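PDB 5Y6T: endo-1,4-beta-mannanase from Eisenia fetida, which probably hydrolyses internal beta-1,4-mannosidic bonds of mannan polysaccharides, as an endo-acting glycoside hydrolase of family GH5 from an earthworm. Local coordinates for residues S198-M201 with Q202-Q205; S126-R129 with D130-D134. All blocks are in the same frame, centred on the assembly; numbering follows the deposited sequence. Where two conformers were deposited one is given.

Contact 1. Residues S198-M201 with Q202-Q205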
loop_
_atom_site.group_PDB
_atom_site.type_symbol
_atom_site.label_atom_id
_atom_site.label_comp_id
_atom_site.label_asym_id
_atom_site.label_seq_id
_atom_site.Cartn_x
_atom_site.Cartn_y
_atom_site.Cartn_z
ATOM N N SER A 198 7.102 19.265 -0.463
ATOM C CA SER A 198 6.346 20.038 -1.468
ATOM C C SER A 198 6.825 19.687 -2.868
ATOM O O SER A 198 7.232 20.557 -3.652
ATOM C CB SER A 198 6.515 21.553 -1.253
ATOM O OG SER A 198 6.318 21.907 0.096
ATOM N N ILE A 199 6.779 18.423 -3.203
ATOM C CA ILE A 199 7.214 17.953 -4.507
ATOM C C ILE A 199 6.018 18.063 -5.430
ATOM O O ILE A 199 4.902 17.728 -5.037
ATOM C CB ILE A 199 7.667 16.482 -4.378
ATOM C CG1 ILE A 199 8.862 16.375 -3.427
ATOM C CG2 ILE A 199 8.087 15.879 -5.749
ATOM C CD1 ILE A 199 9.335 14.953 -3.159
ATOM N N PRO A 200 6.242 18.480 -6.670
ATOM C CA PRO A 200 5.113 18.536 -7.607
ATOM C C PRO A 200 4.430 17.228 -7.790
ATOM O O PRO A 200 5.099 16.206 -7.984
ATOM C CB PRO A 200 5.774 18.955 -8.914
ATOM C CG PRO A 200 7.001 19.720 -8.504
ATOM C CD PRO A 200 7.497 18.970 -7.294
ATOM N N MET A 201 3.113 17.263 -7.915
ATOM C CA MET A 201 2.352 16.062 -8.201
ATOM C C MET A 201 2.816 15.296 -9.417
ATOM O O MET A 201 2.943 14.048 -9.376
ATOM C CB MET A 201 0.847 16.407 -8.308
ATOM C CG MET A 201 -0.006 15.172 -8.618
ATOM S SD MET A 201 -0.004 13.887 -7.370
ATOM C CE MET A 201 -1.178 14.557 -6.202
ATOM N N GLN A 202 3.093 16.012 -10.513
ATOM C CA GLN A 202 3.599 15.342 -11.713
ATOM C C GLN A 202 4.817 14.469 -11.458
ATOM O O GLN A 202 4.903 13.357 -12.064
ATOM C CB GLN A 202 3.895 16.352 -12.795
ATOM C CG GLN A 202 4.379 15.712 -14.087
ATOM C CD GLN A 202 5.861 15.546 -14.220
ATOM O OE1 GLN A 202 6.661 16.327 -13.652
ATOM N NE2 GLN A 202 6.251 14.539 -14.998
ATOM N N ARG A 203 5.756 14.910 -10.575
ATOM C CA ARG A 203 6.952 14.117 -10.307
ATOM C C ARG A 203 6.630 12.843 -9.498
ATOM O O ARG A 203 7.218 11.780 -9.740
ATOM C CB ARG A 203 8.021 14.962 -9.622
ATOM C CG ARG A 203 8.540 16.102 -10.481
ATOM C CD ARG A 203 9.768 16.699 -9.827
ATOM N NE ARG A 203 10.456 17.743 -10.606
ATOM C CZ ARG A 203 11.396 17.506 -11.532
ATOM N NH1 ARG A 203 11.755 16.273 -11.859
ATOM N NH2 ARG A 203 12.004 18.521 -12.113
ATOM N N LEU A 204 5.652 12.955 -8.577
ATOM C CA LEU A 204 5.201 11.802 -7.785
ATOM C C LEU A 204 4.523 10.780 -8.664
ATOM O O LEU A 204 4.820 9.563 -8.589
ATOM C CB LEU A 204 4.297 12.216 -6.647
ATOM C CG LEU A 204 5.001 13.152 -5.641
ATOM C CD1 LEU A 204 3.997 13.658 -4.605
ATOM C CD2 LEU A 204 6.175 12.478 -4.934
ATOM N N GLN A 205 3.596 11.269 -9.488
ATOM C CA GLN A 205 2.977 10.406 -10.474
ATOM C C GLN A 205 3.939 9.725 -11.412
ATOM O O GLN A 205 3.763 8.542 -11.741
ATOM C CB GLN A 205 1.903 11.148 -11.285
ATOM C CG GLN A 205 0.685 11.604 -10.477
ATOM C CD GLN A 205 -0.070 12.708 -11.213
ATOM O OE1 GLN A 205 0.525 13.673 -11.762
ATOM N NE2 GLN A 205 -1.382 12.645 -11.153
#
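Met201 and Gln205 meet one turn apart at the start of helix 201-218. From Gln205 CB outward, CB and CG run past the carbonyl oxygen of Met201, and CG comes 3.9 Å from Met201 SD. Beyond that the flat amide crosses the methionine chain, its CD 3.6 Å from Met201 CG and its OE1 3.5 Å from the same carbon. With CG anti to the backbone N (chi1 180°) and bends at both later torsions, the Met201 chain lies across the glutamine amide. The amide is held from outside the turn, where NE2 donates to the carbonyls of Tyr243 and Cys182; shortening this side chain to alanine is likely to leave both oxygens without this donor and open a gap beside the thioether. Along the backbone, Gln205 N donates to Met201 O at 2.9 Å in an almost straight bond (176°). Pro200 is the N-cap residue, and its O takes weak bonds from Arg203 N and Leu204 N. On another side of the turn, Ile199 CG2 touches Leu204 CD2, 4.0 Å away, with the two side chains crossing at about a right angle. Gln205 lies against helix 246-253, while Ile199 and Pro200 pack on helix 126-133.

Contact 2. Residues S126-R129 with D130-D134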
loop_
_atom_site.group_PDB
_atom_site.type_symbol
_atom_site.label_atom_id
_atom_site.label_comp_id
_atom_site.label_asym_id
_atom_site.label_seq_id
_atom_site.Cartn_x
_atom_site.Cartn_y
_atom_site.Cartn_z
ATOM N N SER A 126 17.786 12.610 1.115
ATOM C CA SER A 126 18.161 13.309 -0.118
ATOM C C SER A 126 18.367 12.312 -1.264
ATOM O O SER A 126 18.053 12.607 -2.464
ATOM C CB SER A 126 19.395 14.231 0.125
ATOM O OG SER A 126 20.518 13.364 0.422
ATOM N N ARG A 127 18.835 11.101 -0.967
ATOM C CA ARG A 127 19.048 10.124 -2.051
ATOM C C ARG A 127 17.752 9.627 -2.612
ATOM O O ARG A 127 17.627 9.440 -3.847
ATOM C CB ARG A 127 19.928 9.003 -1.641
ATOM C CG ARG A 127 21.404 9.356 -1.355
ATOM C CD ARG A 127 22.081 9.895 -2.581
ATOM N NE ARG A 127 23.542 9.833 -2.371
ATOM C CZ ARG A 127 24.400 10.556 -3.044
ATOM N NH1 ARG A 127 24.024 11.344 -3.987
ATOM N NH2 ARG A 127 25.707 10.478 -2.746
ATOM N N TYR A 128 16.765 9.464 -1.754
ATOM C CA TYR A 128 15.432 9.051 -2.199
ATOM C C TYR A 128 14.751 10.199 -2.968
ATOM O O TYR A 128 14.234 10.032 -4.088
ATOM C CB TYR A 128 14.665 8.563 -0.968
ATOM C CG TYR A 128 13.144 8.497 -1.014
ATOM C CD1 TYR A 128 12.457 8.252 -2.149
ATOM C CD2 TYR A 128 12.398 8.600 0.189
ATOM C CE1 TYR A 128 11.060 8.188 -2.170
ATOM C CE2 TYR A 128 11.043 8.508 0.216
ATOM C CZ TYR A 128 10.328 8.353 -0.960
ATOM O OH TYR A 128 8.970 8.315 -0.858
ATOM N N ARG A 129 14.808 11.391 -2.430
ATOM C CA ARG A 129 14.234 12.537 -3.131
ATOM C C ARG A 129 14.837 12.680 -4.513
ATOM O O ARG A 129 14.123 12.945 -5.499
ATOM C CB ARG A 129 14.402 13.820 -2.335
ATOM C CG ARG A 129 13.494 14.950 -2.912
ATOM C CD ARG A 129 13.661 16.305 -2.267
ATOM N NE ARG A 129 13.237 16.317 -0.887
ATOM C CZ ARG A 129 14.031 16.141 0.150
ATOM N NH1 ARG A 129 15.336 15.902 -0.034
ATOM N NH2 ARG A 129 13.500 16.191 1.372
ATOM N N ASP A 130 16.137 12.458 -4.593
ATOM C CA ASP A 130 16.787 12.597 -5.892
ATOM C C ASP A 130 16.286 11.550 -6.915
ATOM O O ASP A 130 16.283 11.891 -8.108
ATOM C CB ASP A 130 18.303 12.485 -5.749
ATOM C CG ASP A 130 18.940 13.756 -5.127
ATOM O OD1 ASP A 130 18.250 14.789 -4.874
ATOM O OD2 ASP A 130 20.133 13.653 -4.751
ATOM N N LEU A 131 15.803 10.378 -6.468
ATOM C CA LEU A 131 15.165 9.418 -7.404
ATOM C C LEU A 131 13.888 9.971 -8.016
ATOM O O LEU A 131 13.516 9.580 -9.125
ATOM C CB LEU A 131 14.868 8.128 -6.758
ATOM C CG LEU A 131 16.036 7.353 -6.146
ATOM C CD1 LEU A 131 15.555 6.040 -5.588
ATOM C CD2 LEU A 131 17.175 7.195 -7.164
ATOM N N ILE A 132 13.205 10.825 -7.275
ATOM C CA ILE A 132 11.962 11.438 -7.757
ATOM C C ILE A 132 12.220 12.489 -8.784
ATOM O O ILE A 132 11.369 12.790 -9.638
ATOM C CB ILE A 132 11.159 11.992 -6.549
ATOM C CG1 ILE A 132 10.801 10.877 -5.547
ATOM C CG2 ILE A 132 9.860 12.605 -7.036
ATOM C CD1 ILE A 132 10.215 11.347 -4.233
ATOM N N TYR A 133 13.364 13.132 -8.698
ATOM C CA TYR A 133 13.744 14.210 -9.584
ATOM C C TYR A 133 14.698 13.854 -10.722
ATOM O O TYR A 133 14.866 14.632 -11.649
ATOM C CB TYR A 133 14.360 15.370 -8.825
ATOM C CG TYR A 133 13.360 16.205 -8.085
ATOM C CD1 TYR A 133 12.919 15.828 -6.825
ATOM C CD2 TYR A 133 12.843 17.363 -8.632
ATOM C CE1 TYR A 133 12.005 16.600 -6.115
ATOM C CE2 TYR A 133 11.901 18.124 -7.924
ATOM C CZ TYR A 133 11.519 17.735 -6.647
ATOM O OH TYR A 133 10.573 18.513 -5.922
ATOM N N ASP A 134 15.400 12.740 -10.649
ATOM C CA ASP A 134 16.429 12.467 -11.663
ATOM C C ASP A 134 16.162 11.055 -12.229
ATOM O O ASP A 134 16.426 10.008 -11.596
ATOM C CB ASP A 134 17.784 12.612 -10.969
ATOM C CG ASP A 134 18.973 12.261 -11.847
ATOM O OD1 ASP A 134 18.823 11.551 -12.847
ATOM O OD2 ASP A 134 20.081 12.723 -11.487
HETATM O O HOH W 1 21.522 11.587 -5.498
HETATM O O HOH W 2 17.174 15.897 -2.349
#
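Arg129 and Tyr133 come together through their first torsions: Arg129 sends CG anti to the backbone N (chi1 -166°), while Tyr133 keeps CG anti to the carbonyl carbon (-76°), and the two side chains run alongside each other. This is the i to i+4 spacing of the short helix 126-133, which follows strand 112-119 in the GH5 (beta/alpha)8 barrel. Arg129 CG rests 3.9 Å from Tyr133 CE1, with the guanidinium and ring planes 48° apart. The ring also turns an edge to Arg129 O, which accepts from both Tyr133 N and Ile132 N; the first donor lies in the carbonyl plane, the second well above it. Together with the weak bonds from Leu131 N and Ile132 N to Tyr128 O, this mixes i+3 with i+4 pairing as the helix nears its end.

On the inner side, Tyr128 CE1 meets Ile132 CD1 at 3.9 Å. That tyrosine stacks on Trp118 and gives its OH a hydrogen bond with Asn119 O, while Arg129 NH2 forms a salt bridge with Asp197. Asp130 joins both arginines through water rather than directly. Water 2, in the plane of the Arg129 guanidinium, accepts from NH1 and donates to Asp130 OD1. Water 1 does the same for Arg127, accepting from its NH1 at 2.9 Å and donating to Asp130 OD2 at 2.6 Å.

Overall arrangement
From the N terminus, the chain leaves strand 112-119 and reaches contact 2, within helix 126-133; Asp134 then caps the start of helix 135-152. After strands 159-163 and 165-166 a long loop leads to contact 1, at the beginning of helix 201-218. The two are in series, neither enclosing nor crossing the other, and since each is local it closes only a helical turn. Their centres are about 12 Å apart on the same side of the chain's centre, and they touch directly: Ile199 CD1 meets Ile132 CD1 at 3.9 Å, and Pro200 CD lies 3.4 Å from Tyr133 OH. The end of helix 126-133 thus packs on the segment leading into helix 201-218, outside the barrel strands.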